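Local coordinates for transcriptional regulator, LRP/AsnC family (Neisseria meningitidis, PDB 2P5V), which probably acts as a global transcriptional regulator of the Lrp/AsnC family by binding specific DNA sequences, at residues G69-I74 against Q113-D118. Numbering follows the deposited sequence.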
loop_
_atom_site.group_PDB
_atom_site.type_symbol
_atom_site.label_atom_id
_atom_site.label_comp_id
_atom_site.label_asym_id
_atom_site.label_seq_id
_atom_site.Cartn_x
_atom_site.Cartn_y
_atom_site.Cartn_z
ATOM N N GLY G 69 -24.958 9.433 -14.414
ATOM C CA GLY G 69 -24.463 10.088 -13.210
ATOM C C GLY G 69 -23.177 9.532 -12.618
ATOM O O GLY G 69 -22.525 10.218 -11.857
ATOM N N LEU G 70 -22.811 8.297 -12.963
ATOM C CA LEU G 70 -21.662 7.614 -12.356
ATOM C C LEU G 70 -20.492 7.549 -13.342
ATOM O O LEU G 70 -20.572 6.861 -14.353
ATOM C CB LEU G 70 -22.052 6.183 -11.936
ATOM C CG LEU G 70 -21.691 5.617 -10.554
ATOM C CD1 LEU G 70 -21.413 4.096 -10.631
ATOM C CD2 LEU G 70 -20.525 6.349 -9.917
ATOM N N GLN G 71 -19.419 8.276 -13.043
ATOM C CA GLN G 71 -18.181 8.207 -13.811
ATOM C C GLN G 71 -17.124 7.500 -12.976
ATOM O O GLN G 71 -16.760 7.971 -11.899
ATOM C CB GLN G 71 -17.695 9.598 -14.190
ATOM C CG GLN G 71 -16.386 9.568 -14.989
ATOM C CD GLN G 71 -16.033 10.902 -15.596
ATOM O OE1 GLN G 71 -16.559 11.950 -15.201
ATOM N NE2 GLN G 71 -15.129 10.876 -16.555
ATOM N N ALA G 72 -16.636 6.375 -13.492
ATOM C CA ALA G 72 -15.692 5.514 -12.776
ATOM C C ALA G 72 -14.310 5.525 -13.415
ATOM O O ALA G 72 -14.178 5.518 -14.644
ATOM C CB ALA G 72 -16.230 4.084 -12.726
ATOM N N PHE G 73 -13.284 5.563 -12.566
ATOM C CA PHE G 73 -11.925 5.235 -12.970
ATOM C C PHE G 73 -11.607 3.853 -12.411
ATOM O O PHE G 73 -11.562 3.669 -11.197
ATOM C CB PHE G 73 -10.955 6.272 -12.436
ATOM C CG PHE G 73 -11.020 7.571 -13.172
ATOM C CD1 PHE G 73 -10.186 7.806 -14.251
ATOM C CD2 PHE G 73 -11.942 8.541 -12.818
ATOM C CE1 PHE G 73 -10.249 9.005 -14.947
ATOM C CE2 PHE G 73 -12.009 9.740 -13.508
ATOM C CZ PHE G 73 -11.161 9.973 -14.567
ATOM N N ILE G 74 -11.434 2.872 -13.291
ATOM C CA ILE G 74 -11.240 1.482 -12.864
ATOM C C ILE G 74 -9.791 1.066 -13.079
ATOM O O ILE G 74 -9.246 1.207 -14.174
ATOM C CB ILE G 74 -12.170 0.508 -13.612
ATOM C CG1 ILE G 74 -13.621 1.003 -13.553
ATOM C CG2 ILE G 74 -12.054 -0.898 -13.025
ATOM C CD1 ILE G 74 -14.572 0.286 -14.502
ATOM N N GLN G 113 -11.668 4.334 -17.929
ATOM C CA GLN G 113 -12.582 5.418 -17.578
ATOM C C GLN G 113 -13.932 5.042 -18.193
ATOM O O GLN G 113 -14.016 4.762 -19.390
ATOM C CB GLN G 113 -12.042 6.760 -18.097
ATOM C CG GLN G 113 -12.685 8.007 -17.463
ATOM C CD GLN G 113 -12.041 9.337 -17.898
ATOM O OE1 GLN G 113 -10.872 9.395 -18.302
ATOM N NE2 GLN G 113 -12.814 10.411 -17.806
ATOM N N ALA G 114 -14.973 4.977 -17.360
ATOM C CA ALA G 114 -16.263 4.407 -17.776
ATOM C C ALA G 114 -17.452 5.154 -17.193
ATOM O O ALA G 114 -17.350 5.773 -16.139
ATOM C CB ALA G 114 -16.345 2.937 -17.388
ATOM N N PHE G 115 -18.588 5.067 -17.880
ATOM C CA PHE G 115 -19.789 5.780 -17.474
ATOM C C PHE G 115 -20.958 4.847 -17.240
ATOM O O PHE G 115 -21.174 3.905 -18.007
ATOM C CB PHE G 115 -20.161 6.794 -18.540
ATOM C CG PHE G 115 -19.510 8.127 -18.356
ATOM C CD1 PHE G 115 -20.086 9.083 -17.530
ATOM C CD2 PHE G 115 -18.333 8.435 -19.012
ATOM C CE1 PHE G 115 -19.499 10.333 -17.373
ATOM C CE2 PHE G 115 -17.738 9.684 -18.852
ATOM C CZ PHE G 115 -18.331 10.632 -18.036
ATOM N N PHE G 116 -21.716 5.124 -16.179
ATOM C CA PHE G 116 -22.886 4.321 -15.806
ATOM C C PHE G 116 -23.961 5.222 -15.279
ATOM O O PHE G 116 -23.685 6.365 -14.902
ATOM C CB PHE G 116 -22.506 3.281 -14.750
ATOM C CG PHE G 116 -21.394 2.381 -15.183
ATOM C CD1 PHE G 116 -21.666 1.169 -15.800
ATOM C CD2 PHE G 116 -20.081 2.770 -15.020
ATOM C CE1 PHE G 116 -20.631 0.351 -16.228
ATOM C CE2 PHE G 116 -19.045 1.961 -15.438
ATOM C CZ PHE G 116 -19.318 0.749 -16.046
ATOM N N THR G 117 -25.192 4.726 -15.279
ATOM C CA THR G 117 -26.320 5.483 -14.738
ATOM C C THR G 117 -26.207 5.599 -13.228
ATOM O O THR G 117 -26.449 6.662 -12.659
ATOM C CB THR G 117 -27.675 4.840 -15.067
ATOM O OG1 THR G 117 -27.703 3.516 -14.536
ATOM C CG2 THR G 117 -27.913 4.796 -16.575
ATOM N N ASP G 118 -25.834 4.497 -12.586
ATOM C CA ASP G 118 -25.737 4.441 -11.135
ATOM C C ASP G 118 -24.916 3.221 -10.698
ATOM O O ASP G 118 -24.380 2.488 -11.538
ATOM C CB ASP G 118 -27.143 4.432 -10.523
ATOM C CG ASP G 118 -28.029 3.337 -11.103
ATOM O OD1 ASP G 118 -27.534 2.223 -11.366
ATOM O OD2 ASP G 118 -29.227 3.602 -11.299
HETATM O O HOH W 1 -27.547 9.305 -13.280
#
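Gln-71 and Gln-113 both carry CG anti to the backbone N (chi1 179° and -163°) and run on extended, each laid beside the phenylalanine it faces on the neighbouring strand. Gln-71 CG sits over one face of the Phe-115 ring, 4.1 Å from its centroid and offset toward the rim, a CH-pi contact. Gln-113 repeats this on Phe-73, its CG 4.0 Å from that ring's centroid. The Gln-113 amide, tilted 31° from the ring plane, carries on past the rim, CD lying 3.5 Å from both CE1 and CZ of Phe-73. These four residues share one face of the sheet, where Phe-102 of a second subunit packs on Phe-73 and Gln-71.

On the other face Leu-70 CB lies 4.1 Å from Phe-116 CB, and Ile-74 reaches Ala-114 with CD1. Phe-122, from the helix 119-130, covers Leu-70, Ala-72 and Ile-74 there and meets the Phe-116 ring edge-to-face.

Between the faces, the backbones of Leu-70 and Phe-116 and of Ala-72 and Ala-114 form two antiparallel hydrogen-bonded pairs, each closed by two N-H...O bonds; Ala-72 N to Ala-114 O is 2.8 Å and almost straight. Gly-69 and Leu-70 both face Phe-116, a classic beta bulge where strand 70-78 begins. The contact joins strands 70-78 and 110-116, the two inner strands of the antiparallel, helix-backed sheet of the Lrp/AsnC ligand-binding domain, an alpha-beta fold of the dimeric alpha-beta barrel group.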